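Side-chain contacts in CRISPR-associated endonuclease Cas9 (Campylobacter jejuni subsp. jejuni serotype O:2, PDB 5X2H), which cleaves target DNA selected by a guide RNA, as part of a bacterial immune system against viruses, plasmids and transposable elements: residues 447-452 against 495-500; 439-444 against 467-472; 460-465 against 499-504. All blocks are in the same frame, centred on the assembly; numbering follows the deposited sequence.

Contact 1. Residues 447-452 against 495-500; sequences TYYKDE and ARLVLN. With nucleotides of chain B; nucleotides of chain C.
Tyr449 sets its ring beside its own backbone N (chi1 -64°), while Leu497 holds CG anti to its backbone N (chi1 -177°), and the two side chains run antiparallel, each pointing past the other. CD1 of Leu497 comes 4.0 Å from CD1 of Tyr449, approaching the ring obliquely. The same methyl lies 4.1 Å from OE1 of Glu452, whose extended chain runs alongside. One turn further along helix 493-505, Asn500 crosses the end of the tyrosine at about a right angle. Its amide plane is only 14° from that of the ring, and its CB sits 3.3 Å from Tyr449 OH.

A type I turn from Thr447 to Lys450 presents the tyrosine. Threonine suits its first position, because OG1 accepts a bond from Tyr449 N (3.3 Å) in an ST turn. Tyr448 brings its edge against one face of the Tyr449 ring. On the helix, Arg496 lays its guanidinium face against the sugar of G1 of chain B, with C5' 3.4 Å above the plane.

No hydrogen bond joins the two segments. Asn500 spends its amide elsewhere, OD1 on Lys503 and ND2 on a weak bond to an RNA phosphate. The hydroxyls of Tyr449 and Tyr448 both bond to OD2 of Asp504, probably stabilising its negative charge. They tie the loop one turn beyond Asn500, while Leu497 and Asn500 CB supply only van der Waals contact.

Contact 2. Residues 439-444 against 467-472; sequences DFLPAF and KVLNAL. With nucleotides of chain B.
Phe440 and Asn470 bring their CA atoms within 5.7 Å, where an irregular run, 439-444, extended from Phe440 to Ala443, passes helix 456-476. Leu441 is extended (phi/psi -71°/121°) and so offers both its N-H and its C=O, which a residue inside a helix would spend on its own turn.

Asn470 takes both. Its carboxamide behaves like a peptide group in a sheet: OD1 accepts from Leu441 N at 2.8 Å, with the donor tilted somewhat from the carbonyl plane, and ND2 gives a nearly straight bond to Leu441 O at 2.9 Å. That second bond meets the carbonyl in its plane, on a lone pair, and Leu441 O lies almost in the plane of the amide. Two bonds to one residue fix the rotation of the amide, and asparagine fits because it carries donor and acceptor side by side on a short chain. Arg466 NE is a further donor to Leu441 O.

Phe440 stands beside the amide, ring and amide planes 87° apart. Its CB is 3.6 Å from Asn470 OD1, and the ring edge meets the backbone O of Asn470, with CD1 at 3.9 Å. On the buried side, Leu441 and Leu469 stand roughly perpendicular, their CD2 methyls 3.9 Å apart. Lys467 points elsewhere, making weak bonds from NZ to OP2 (3.2 Å) and OP1 of A78 of chain B.

Leu469 continues inward onto Leu11 and Phe13 of strand 10-15, in the mixed sheet of the RuvC-like nuclease. Leu441 also touches Tyr465 on helix 456-476, and Tyr501 and Tyr505 on helix 493-505. The loop thus packs against two helices, both of which lie on the sheet.

Contact 3. Residues 460-465 against 499-504; sequences RAIKEY and LNYTKD. With nucleotides of chain B.
Tyr465 and Thr502 meet obliquely, the hydroxyl of the ring directed at the threonine. Tyr465 OH donates to Thr502 OG1 at 2.8 Å, and OG1 lies near the plane of the ring, at its edge. With CG anti to the backbone N (chi1 162°), the tyrosine reaches across from helix 456-476. Its length spans backbones whose CA atoms are 10.3 Å apart, and Thr502 is short enough to receive it. The Tyr465 side chain lies about 10 Å from that of Asp14, the predicted RuvC active-site aspartate.

A second crossing pair lies alongside: CG2 of Ile462 approaches the Tyr501 ring obliquely, 3.5 Å from CE2. The branch at CB lets isoleucine send CG2 to the ring while CG1 stands beside the backbone N (chi1 -60°). Phe444 meets the Tyr501 ring edge-to-face, and Tyr501 OH bonds to Pro442 O.

On the side of helix 456-476 turned away from 499-504, Lys463 binds the phosphate of G72 of chain B through weak bonds, NZ to OP1 and OP2 both 3.4 Å. Arg460 NH1 is 3.0 Å from OP1 of G71 of chain B.

Thr502 OG1 takes the Tyr465 proton and is also bonded to Val498 O of its own helix, which allows a polar pair to be buried between the two helices.

Overall arrangement
Followed from the N terminus, the chain runs through the loop 439-444 and 447-452, enters helix 456-476, passes strand 481-485 and arrives at helix 493-505. Contact 2 closes the shortest loop, bringing 439-444 back to the far part of helix 456-476. Contact 1 starts within that loop and closes beyond it, at 495-500, so the two cross. Contact 3 likewise starts inside it, at 460-465, and crosses it; contacts 1 and 3 end together on helix 493-505, sharing Leu499 and Asn500. Phe444 of contact 2 packs against Tyr449 and Leu497 of contact 1. Together the contacts tie one loop and two helices beside the RuvC-like sheet.

Contact 1. Residues 447-452 against 495-500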
# COMPACT_ATOMS: atom_id res chain seq x y z
N THR A 447 -2.97 5.28 -20.26
CA THR A 447 -3.69 6.54 -20.40
C THR A 447 -3.09 7.59 -19.47
O THR A 447 -2.37 7.27 -18.52
CB THR A 447 -5.18 6.36 -20.08
OG1 THR A 447 -5.35 6.22 -18.67
CG2 THR A 447 -5.72 5.12 -20.77
N TYR A 448 -3.39 8.86 -19.76
CA TYR A 448 -2.92 9.92 -18.88
C TYR A 448 -3.71 10.00 -17.57
O TYR A 448 -3.38 10.85 -16.73
CB TYR A 448 -2.95 11.27 -19.59
CG TYR A 448 -4.12 11.46 -20.53
CD1 TYR A 448 -5.43 11.44 -20.05
CD2 TYR A 448 -3.92 11.66 -21.89
CE1 TYR A 448 -6.50 11.61 -20.90
CE2 TYR A 448 -4.99 11.83 -22.75
CZ TYR A 448 -6.28 11.81 -22.25
OH TYR A 448 -7.35 11.98 -23.09
N TYR A 449 -4.72 9.16 -17.39
CA TYR A 449 -5.41 9.05 -16.11
C TYR A 449 -4.66 8.17 -15.12
O TYR A 449 -5.11 8.04 -13.97
CB TYR A 449 -6.82 8.48 -16.30
CG TYR A 449 -7.76 9.35 -17.10
CD1 TYR A 449 -8.30 10.51 -16.56
CD2 TYR A 449 -8.12 9.00 -18.40
CE1 TYR A 449 -9.17 11.30 -17.29
CE2 TYR A 449 -8.99 9.78 -19.13
CZ TYR A 449 -9.51 10.93 -18.58
OH TYR A 449 -10.38 11.71 -19.31
N LYS A 450 -3.53 7.58 -15.52
CA LYS A 450 -2.88 6.57 -14.68
C LYS A 450 -2.31 7.18 -13.41
O LYS A 450 -2.57 6.69 -12.31
CB LYS A 450 -1.78 5.86 -15.47
CG LYS A 450 -0.98 4.89 -14.62
CD LYS A 450 -1.88 3.85 -13.96
CE LYS A 450 -1.18 3.17 -12.80
NZ LYS A 450 -0.91 4.11 -11.67
N ASP A 451 -1.52 8.25 -13.54
CA ASP A 451 -0.86 8.84 -12.39
C ASP A 451 -1.84 9.37 -11.35
O ASP A 451 -1.42 9.66 -10.22
CB ASP A 451 0.08 9.96 -12.84
CG ASP A 451 1.08 9.50 -13.88
OD1 ASP A 451 1.31 8.28 -13.99
OD2 ASP A 451 1.66 10.36 -14.58
N GLU A 452 -3.12 9.51 -11.70
CA GLU A 452 -4.11 9.99 -10.74
C GLU A 452 -4.48 8.93 -9.70
O GLU A 452 -4.99 9.29 -8.63
CB GLU A 452 -5.38 10.43 -11.46
CG GLU A 452 -5.16 11.44 -12.58
CD GLU A 452 -6.47 11.89 -13.20
OE1 GLU A 452 -7.54 11.58 -12.62
OE2 GLU A 452 -6.44 12.55 -14.26
N ALA A 495 -16.83 6.33 -10.78
CA ALA A 495 -17.69 6.26 -11.95
C ALA A 495 -17.32 7.33 -12.96
O ALA A 495 -17.22 7.05 -14.16
CB ALA A 495 -19.16 6.39 -11.55
N ARG A 496 -17.12 8.56 -12.49
CA ARG A 496 -16.69 9.64 -13.38
C ARG A 496 -15.34 9.34 -14.00
O ARG A 496 -15.07 9.74 -15.14
CB ARG A 496 -16.66 10.96 -12.61
CG ARG A 496 -16.26 12.17 -13.44
CD ARG A 496 -17.11 12.32 -14.68
NE ARG A 496 -18.53 12.42 -14.38
CZ ARG A 496 -19.47 12.72 -15.27
NH1 ARG A 496 -20.74 12.79 -14.91
NH2 ARG A 496 -19.13 12.96 -16.53
N LEU A 497 -14.48 8.61 -13.27
CA LEU A 497 -13.18 8.24 -13.81
C LEU A 497 -13.32 7.19 -14.91
O LEU A 497 -12.73 7.32 -15.99
CB LEU A 497 -12.28 7.72 -12.69
CG LEU A 497 -10.85 7.35 -13.08
CD1 LEU A 497 -10.10 8.57 -13.61
CD2 LEU A 497 -10.13 6.76 -11.89
N VAL A 498 -14.09 6.13 -14.64
CA VAL A 498 -14.30 5.09 -15.64
C VAL A 498 -14.98 5.67 -16.88
O VAL A 498 -14.67 5.28 -18.01
CB VAL A 498 -15.11 3.93 -15.04
CG1 VAL A 498 -15.53 2.95 -16.12
CG2 VAL A 498 -14.29 3.21 -13.97
N LEU A 499 -15.89 6.62 -16.68
CA LEU A 499 -16.61 7.22 -17.80
C LEU A 499 -15.67 8.04 -18.68
O LEU A 499 -15.66 7.89 -19.90
CB LEU A 499 -17.76 8.08 -17.28
CG LEU A 499 -18.61 8.84 -18.30
CD1 LEU A 499 -20.09 8.72 -17.94
CD2 LEU A 499 -18.20 10.30 -18.37
N ASN A 500 -14.87 8.92 -18.06
CA ASN A 500 -13.93 9.73 -18.84
C ASN A 500 -12.87 8.86 -19.50
O ASN A 500 -12.45 9.13 -20.63
CB ASN A 500 -13.26 10.77 -17.94
CG ASN A 500 -14.22 11.83 -17.46
OD1 ASN A 500 -15.07 12.31 -18.21
ND2 ASN A 500 -14.09 12.21 -16.19
P G B 1 -20.06 17.30 -11.88
OP1 G B 1 -21.41 16.67 -11.91
OP2 G B 1 -19.04 16.82 -10.91
O5' G B 1 -19.44 17.20 -13.34
C5' G B 1 -19.61 16.03 -14.13
C4' G B 1 -19.11 16.25 -15.54
O4' G B 1 -19.97 17.19 -16.23
C3' G B 1 -17.72 16.86 -15.66
O3' G B 1 -16.68 15.91 -15.51
C2' G B 1 -17.77 17.51 -17.03
O2' G B 1 -17.61 16.52 -18.05
C1' G B 1 -19.20 18.02 -17.07
N9 G B 1 -19.30 19.40 -16.57
C8 G B 1 -19.94 19.80 -15.42
N7 G B 1 -19.87 21.09 -15.21
C5 G B 1 -19.14 21.57 -16.29
C6 G B 1 -18.74 22.89 -16.61
O6 G B 1 -18.96 23.93 -15.99
N1 G B 1 -18.01 22.93 -17.79
C2 G B 1 -17.70 21.85 -18.57
N2 G B 1 -16.99 22.09 -19.68
N3 G B 1 -18.07 20.61 -18.28
C4 G B 1 -18.78 20.54 -17.14
P DC C 19 -3.10 14.02 -9.47
OP1 DC C 19 -3.12 14.25 -10.93
OP2 DC C 19 -2.95 15.15 -8.53
O5' DC C 19 -4.43 13.21 -9.08
C5' DC C 19 -5.35 13.78 -8.17
C4' DC C 19 -6.15 12.69 -7.48
O4' DC C 19 -5.36 12.12 -6.40
C3' DC C 19 -7.43 13.16 -6.82
O3' DC C 19 -8.51 13.09 -7.75
C2' DC C 19 -7.60 12.15 -5.69
C1' DC C 19 -6.16 11.95 -5.25
N1 DC C 19 -5.72 12.94 -4.20
C2 DC C 19 -6.22 12.84 -2.90
O2 DC C 19 -7.01 11.93 -2.62
N3 DC C 19 -5.81 13.74 -1.97
C4 DC C 19 -4.94 14.70 -2.30
N4 DC C 19 -4.57 15.56 -1.35
C5 DC C 19 -4.43 14.82 -3.62
C6 DC C 19 -4.83 13.93 -4.53
P DA C 18 1.82 15.57 -6.85
OP1 DA C 18 2.08 16.11 -8.21
OP2 DA C 18 1.33 16.46 -5.78
O5' DA C 18 0.80 14.36 -6.98
C5' DA C 18 1.03 13.33 -7.94
C4' DA C 18 -0.05 12.26 -7.84
O4' DA C 18 0.09 11.54 -6.59
C3' DA C 18 -1.46 12.80 -7.83
O3' DA C 18 -1.92 12.97 -9.16
C2' DA C 18 -2.22 11.70 -7.10
C1' DA C 18 -1.19 11.23 -6.07
N9 DA C 18 -1.34 11.85 -4.76
C8 DA C 18 -0.62 12.91 -4.27
N7 DA C 18 -0.96 13.26 -3.05
C5 DA C 18 -1.97 12.37 -2.72
C6 DA C 18 -2.75 12.21 -1.55
N6 DA C 18 -2.62 12.98 -0.46
N1 DA C 18 -3.67 11.22 -1.55
C2 DA C 18 -3.79 10.45 -2.63
N3 DA C 18 -3.12 10.50 -3.78
C4 DA C 18 -2.21 11.50 -3.76

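Contact 2. Residues 439-444 against 467-472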
# COMPACT_ATOMS: atom_id res chain seq x y z
N ASP A 439 -10.51 0.28 -31.00
CA ASP A 439 -11.62 -0.67 -31.02
C ASP A 439 -11.84 -1.27 -29.64
O ASP A 439 -12.98 -1.38 -29.17
CB ASP A 439 -11.36 -1.77 -32.04
CG ASP A 439 -11.33 -1.25 -33.47
OD1 ASP A 439 -11.95 -0.20 -33.73
OD2 ASP A 439 -10.69 -1.90 -34.32
N PHE A 440 -10.76 -1.68 -28.97
CA PHE A 440 -10.82 -2.20 -27.62
C PHE A 440 -10.25 -1.18 -26.65
O PHE A 440 -9.41 -0.35 -27.01
CB PHE A 440 -10.04 -3.51 -27.50
CG PHE A 440 -10.51 -4.59 -28.43
CD1 PHE A 440 -11.60 -5.39 -28.09
CD2 PHE A 440 -9.88 -4.81 -29.64
CE1 PHE A 440 -12.04 -6.38 -28.94
CE2 PHE A 440 -10.32 -5.81 -30.50
CZ PHE A 440 -11.40 -6.59 -30.14
N LEU A 441 -10.73 -1.23 -25.41
CA LEU A 441 -10.24 -0.30 -24.40
C LEU A 441 -8.81 -0.67 -24.04
O LEU A 441 -8.56 -1.81 -23.61
CB LEU A 441 -11.14 -0.34 -23.17
CG LEU A 441 -10.95 0.80 -22.17
CD1 LEU A 441 -11.19 2.15 -22.83
CD2 LEU A 441 -11.87 0.62 -20.97
N PRO A 442 -7.85 0.23 -24.20
CA PRO A 442 -6.46 -0.10 -23.88
C PRO A 442 -6.25 -0.17 -22.37
O PRO A 442 -7.10 0.21 -21.57
CB PRO A 442 -5.66 1.05 -24.50
CG PRO A 442 -6.61 2.20 -24.45
CD PRO A 442 -7.98 1.61 -24.70
N ALA A 443 -5.07 -0.67 -22.00
CA ALA A 443 -4.71 -0.76 -20.59
C ALA A 443 -4.80 0.61 -19.93
O ALA A 443 -4.31 1.60 -20.46
CB ALA A 443 -3.29 -1.32 -20.45
N PHE A 444 -5.47 0.65 -18.77
CA PHE A 444 -5.59 1.90 -18.03
C PHE A 444 -4.24 2.50 -17.69
O PHE A 444 -4.13 3.72 -17.52
CB PHE A 444 -6.41 1.67 -16.76
CG PHE A 444 -6.65 2.91 -15.95
CD1 PHE A 444 -7.61 3.83 -16.34
CD2 PHE A 444 -5.92 3.16 -14.80
CE1 PHE A 444 -7.83 4.97 -15.61
CE2 PHE A 444 -6.13 4.30 -14.06
CZ PHE A 444 -7.09 5.21 -14.46
N LYS A 467 -11.44 -5.82 -18.72
CA LYS A 467 -11.45 -7.20 -19.18
C LYS A 467 -12.84 -7.64 -19.61
O LYS A 467 -13.01 -8.26 -20.67
CB LYS A 467 -10.91 -8.12 -18.09
CG LYS A 467 -10.97 -9.60 -18.43
CD LYS A 467 -10.39 -10.46 -17.32
CE LYS A 467 -8.92 -10.15 -17.09
NZ LYS A 467 -8.28 -11.12 -16.17
N VAL A 468 -13.86 -7.30 -18.81
CA VAL A 468 -15.23 -7.69 -19.15
C VAL A 468 -15.70 -6.93 -20.39
O VAL A 468 -16.33 -7.52 -21.28
CB VAL A 468 -16.16 -7.46 -17.95
CG1 VAL A 468 -17.61 -7.68 -18.35
CG2 VAL A 468 -15.78 -8.38 -16.80
N LEU A 469 -15.41 -5.64 -20.47
CA LEU A 469 -15.83 -4.84 -21.62
C LEU A 469 -15.19 -5.35 -22.90
O LEU A 469 -15.87 -5.54 -23.92
CB LEU A 469 -15.50 -3.37 -21.39
CG LEU A 469 -15.62 -2.45 -22.62
CD1 LEU A 469 -17.06 -2.39 -23.13
CD2 LEU A 469 -15.10 -1.06 -22.31
N ASN A 470 -13.87 -5.57 -22.88
CA ASN A 470 -13.18 -6.03 -24.08
C ASN A 470 -13.63 -7.42 -24.49
O ASN A 470 -13.66 -7.73 -25.69
CB ASN A 470 -11.67 -5.98 -23.87
CG ASN A 470 -11.12 -4.56 -23.90
OD1 ASN A 470 -11.80 -3.64 -24.37
ND2 ASN A 470 -9.90 -4.38 -23.42
N ALA A 471 -13.97 -8.28 -23.53
CA ALA A 471 -14.52 -9.59 -23.87
C ALA A 471 -15.86 -9.46 -24.57
O ALA A 471 -16.15 -10.19 -25.53
CB ALA A 471 -14.66 -10.45 -22.61
N LEU A 472 -16.71 -8.53 -24.12
CA LEU A 472 -17.98 -8.28 -24.79
C LEU A 472 -17.75 -7.71 -26.19
O LEU A 472 -18.45 -8.09 -27.14
CB LEU A 472 -18.84 -7.34 -23.96
CG LEU A 472 -19.41 -7.91 -22.67
CD1 LEU A 472 -19.98 -6.81 -21.78
CD2 LEU A 472 -20.47 -8.96 -22.98
P A B 78 -8.18 -14.75 -16.17
OP1 A B 78 -9.27 -14.22 -15.32
OP2 A B 78 -7.83 -14.07 -17.45
O5' A B 78 -6.86 -14.81 -15.28
C5' A B 78 -6.82 -15.56 -14.08
C4' A B 78 -5.41 -15.90 -13.68
O4' A B 78 -4.72 -16.48 -14.82
C3' A B 78 -4.56 -14.71 -13.24
O3' A B 78 -3.60 -15.17 -12.29
C2' A B 78 -3.83 -14.34 -14.53
O2' A B 78 -2.65 -13.60 -14.35
C1' A B 78 -3.56 -15.72 -15.10
N9 A B 78 -3.31 -15.73 -16.54
C8 A B 78 -3.88 -14.93 -17.50
N7 A B 78 -3.43 -15.17 -18.71
C5 A B 78 -2.50 -16.18 -18.53
C6 A B 78 -1.66 -16.87 -19.42
N6 A B 78 -1.64 -16.63 -20.74
N1 A B 78 -0.85 -17.83 -18.92
C2 A B 78 -0.88 -18.06 -17.60
N3 A B 78 -1.61 -17.48 -16.66
C4 A B 78 -2.41 -16.54 -17.19

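Contact 3. Residues 460-465 against 499-504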
# COMPACT_ATOMS: atom_id res chain seq x y z
N ARG A 460 -7.76 -2.29 -9.37
CA ARG A 460 -8.33 -3.63 -9.53
C ARG A 460 -9.70 -3.56 -10.21
O ARG A 460 -9.96 -4.31 -11.16
CB ARG A 460 -8.46 -4.31 -8.17
CG ARG A 460 -9.13 -5.67 -8.23
CD ARG A 460 -8.14 -6.75 -8.59
NE ARG A 460 -7.67 -7.46 -7.41
CZ ARG A 460 -6.64 -8.31 -7.40
NH1 ARG A 460 -6.29 -8.92 -6.28
NH2 ARG A 460 -5.97 -8.55 -8.52
N ALA A 461 -10.57 -2.67 -9.74
CA ALA A 461 -11.91 -2.57 -10.30
C ALA A 461 -11.88 -2.13 -11.76
O ALA A 461 -12.64 -2.64 -12.59
CB ALA A 461 -12.76 -1.61 -9.47
N ILE A 462 -11.00 -1.18 -12.09
CA ILE A 462 -10.90 -0.71 -13.47
C ILE A 462 -10.37 -1.82 -14.37
O ILE A 462 -10.82 -1.96 -15.52
CB ILE A 462 -10.01 0.55 -13.53
CG1 ILE A 462 -10.61 1.65 -12.66
CG2 ILE A 462 -9.84 1.02 -14.96
CD1 ILE A 462 -9.79 2.92 -12.64
N LYS A 463 -9.43 -2.62 -13.87
CA LYS A 463 -8.89 -3.72 -14.66
C LYS A 463 -9.99 -4.71 -15.02
O LYS A 463 -10.13 -5.10 -16.19
CB LYS A 463 -7.77 -4.40 -13.88
CG LYS A 463 -7.39 -5.78 -14.38
CD LYS A 463 -7.79 -6.85 -13.38
CE LYS A 463 -6.98 -8.12 -13.56
NZ LYS A 463 -6.29 -8.48 -12.29
N GLU A 464 -10.78 -5.13 -14.04
CA GLU A 464 -11.86 -6.07 -14.31
C GLU A 464 -12.95 -5.46 -15.18
O GLU A 464 -13.60 -6.18 -15.94
CB GLU A 464 -12.46 -6.58 -12.99
CG GLU A 464 -11.54 -7.50 -12.20
CD GLU A 464 -11.28 -8.82 -12.90
OE1 GLU A 464 -10.17 -9.37 -12.76
OE2 GLU A 464 -12.19 -9.32 -13.60
N TYR A 465 -13.15 -4.14 -15.09
CA TYR A 465 -14.07 -3.49 -16.01
C TYR A 465 -13.56 -3.58 -17.44
O TYR A 465 -14.33 -3.89 -18.36
CB TYR A 465 -14.28 -2.03 -15.61
CG TYR A 465 -14.85 -1.17 -16.71
CD1 TYR A 465 -16.19 -1.26 -17.08
CD2 TYR A 465 -14.05 -0.25 -17.39
CE1 TYR A 465 -16.72 -0.48 -18.09
CE2 TYR A 465 -14.57 0.54 -18.40
CZ TYR A 465 -15.90 0.43 -18.75
OH TYR A 465 -16.41 1.21 -19.75
N LEU A 499 -15.89 6.62 -16.68
CA LEU A 499 -16.61 7.22 -17.80
C LEU A 499 -15.67 8.04 -18.68
O LEU A 499 -15.66 7.89 -19.90
CB LEU A 499 -17.76 8.08 -17.28
CG LEU A 499 -18.61 8.84 -18.30
CD1 LEU A 499 -20.09 8.72 -17.94
CD2 LEU A 499 -18.20 10.30 -18.37
N ASN A 500 -14.87 8.92 -18.06
CA ASN A 500 -13.93 9.73 -18.84
C ASN A 500 -12.87 8.86 -19.50
O ASN A 500 -12.45 9.13 -20.63
CB ASN A 500 -13.26 10.77 -17.94
CG ASN A 500 -14.22 11.83 -17.46
OD1 ASN A 500 -15.07 12.31 -18.21
ND2 ASN A 500 -14.09 12.21 -16.19
N TYR A 501 -12.44 7.80 -18.82
CA TYR A 501 -11.47 6.87 -19.39
C TYR A 501 -12.06 6.10 -20.57
O TYR A 501 -11.33 5.76 -21.51
CB TYR A 501 -10.98 5.94 -18.27
CG TYR A 501 -10.38 4.60 -18.65
CD1 TYR A 501 -9.38 4.49 -19.61
CD2 TYR A 501 -10.75 3.45 -17.97
CE1 TYR A 501 -8.82 3.26 -19.93
CE2 TYR A 501 -10.20 2.22 -18.27
CZ TYR A 501 -9.24 2.13 -19.24
OH TYR A 501 -8.69 0.90 -19.53
N THR A 502 -13.37 5.86 -20.56
CA THR A 502 -13.98 5.11 -21.65
C THR A 502 -14.23 5.99 -22.88
O THR A 502 -13.97 5.56 -24.01
CB THR A 502 -15.28 4.46 -21.18
OG1 THR A 502 -15.02 3.63 -20.04
CG2 THR A 502 -15.89 3.61 -22.29
N LYS A 503 -14.73 7.21 -22.68
CA LYS A 503 -15.04 8.06 -23.82
C LYS A 503 -13.80 8.72 -24.43
O LYS A 503 -13.87 9.19 -25.56
CB LYS A 503 -16.06 9.13 -23.44
CG LYS A 503 -15.58 10.19 -22.46
CD LYS A 503 -16.64 11.28 -22.32
CE LYS A 503 -16.43 12.13 -21.08
NZ LYS A 503 -15.21 12.99 -21.15
N ASP A 504 -12.68 8.75 -23.71
CA ASP A 504 -11.46 9.31 -24.26
C ASP A 504 -10.69 8.33 -25.13
O ASP A 504 -9.88 8.76 -25.96
CB ASP A 504 -10.54 9.80 -23.14
CG ASP A 504 -10.94 11.16 -22.60
OD1 ASP A 504 -11.99 11.68 -23.02
OD2 ASP A 504 -10.19 11.70 -21.76
P G B 72 -4.36 -5.53 -10.85
OP1 G B 72 -5.83 -5.37 -11.02
OP2 G B 72 -3.80 -6.87 -10.56
O5' G B 72 -3.62 -4.99 -12.15
C5' G B 72 -3.83 -3.67 -12.62
C4' G B 72 -2.83 -3.29 -13.69
O4' G B 72 -1.47 -3.41 -13.17
C3' G B 72 -2.81 -4.16 -14.94
O3' G B 72 -3.85 -3.86 -15.85
C2' G B 72 -1.42 -3.90 -15.49
O2' G B 72 -1.36 -2.64 -16.13
C1' G B 72 -0.60 -3.83 -14.20
N9 G B 72 -0.06 -5.16 -13.85
C8 G B 72 -0.39 -5.94 -12.77
N7 G B 72 0.26 -7.07 -12.74
C5 G B 72 1.07 -7.04 -13.87
C6 G B 72 2.00 -7.99 -14.37
O6 G B 72 2.31 -9.09 -13.90
N1 G B 72 2.60 -7.55 -15.54
C2 G B 72 2.34 -6.35 -16.16
N2 G B 72 3.03 -6.11 -17.29
N3 G B 72 1.48 -5.46 -15.70
C4 G B 72 0.88 -5.86 -14.56
P G B 73 -4.47 -5.02 -16.76
OP1 G B 73 -5.61 -4.43 -17.52
OP2 G B 73 -4.68 -6.22 -15.91
O5' G B 73 -3.31 -5.38 -17.79
C5' G B 73 -2.91 -4.47 -18.80
C4' G B 73 -1.74 -5.00 -19.58
O4' G B 73 -0.67 -5.36 -18.67
C3' G B 73 -1.97 -6.27 -20.38
O3' G B 73 -2.61 -6.03 -21.63
C2' G B 73 -0.57 -6.84 -20.52
O2' G B 73 0.15 -6.17 -21.54
C1' G B 73 0.05 -6.46 -19.17
N9 G B 73 -0.03 -7.57 -18.20
C8 G B 73 -0.88 -7.67 -17.12
N7 G B 73 -0.70 -8.77 -16.44
C5 G B 73 0.31 -9.44 -17.11
C6 G B 73 0.93 -10.69 -16.85
O6 G B 73 0.69 -11.48 -15.93
N1 G B 73 1.92 -10.98 -17.78
C2 G B 73 2.27 -10.18 -18.84
N2 G B 73 3.25 -10.63 -19.64
N3 G B 73 1.70 -9.01 -19.10
C4 G B 73 0.74 -8.70 -18.20
P G B 71 -2.37 -7.39 -5.55
OP1 G B 71 -3.81 -7.63 -5.29
OP2 G B 71 -1.47 -8.53 -5.85
O5' G B 71 -2.26 -6.36 -6.75
C5' G B 71 -2.94 -5.11 -6.68
C4' G B 71 -2.46 -4.15 -7.73
O4' G B 71 -1.03 -3.90 -7.57
C3' G B 71 -2.58 -4.60 -9.17
O3' G B 71 -3.90 -4.52 -9.68
C2' G B 71 -1.60 -3.67 -9.86
O2' G B 71 -2.13 -2.36 -9.95
C1' G B 71 -0.46 -3.66 -8.84
N9 G B 71 0.50 -4.73 -9.14
C8 G B 71 0.67 -5.93 -8.50
N7 G B 71 1.59 -6.68 -9.05
C5 G B 71 2.06 -5.92 -10.12
C6 G B 71 3.06 -6.19 -11.08
O6 G B 71 3.78 -7.19 -11.20
N1 G B 71 3.21 -5.15 -11.99
C2 G B 71 2.48 -3.98 -11.97
N2 G B 71 2.77 -3.09 -12.93
N3 G B 71 1.54 -3.72 -11.08
C4 G B 71 1.39 -4.72 -10.19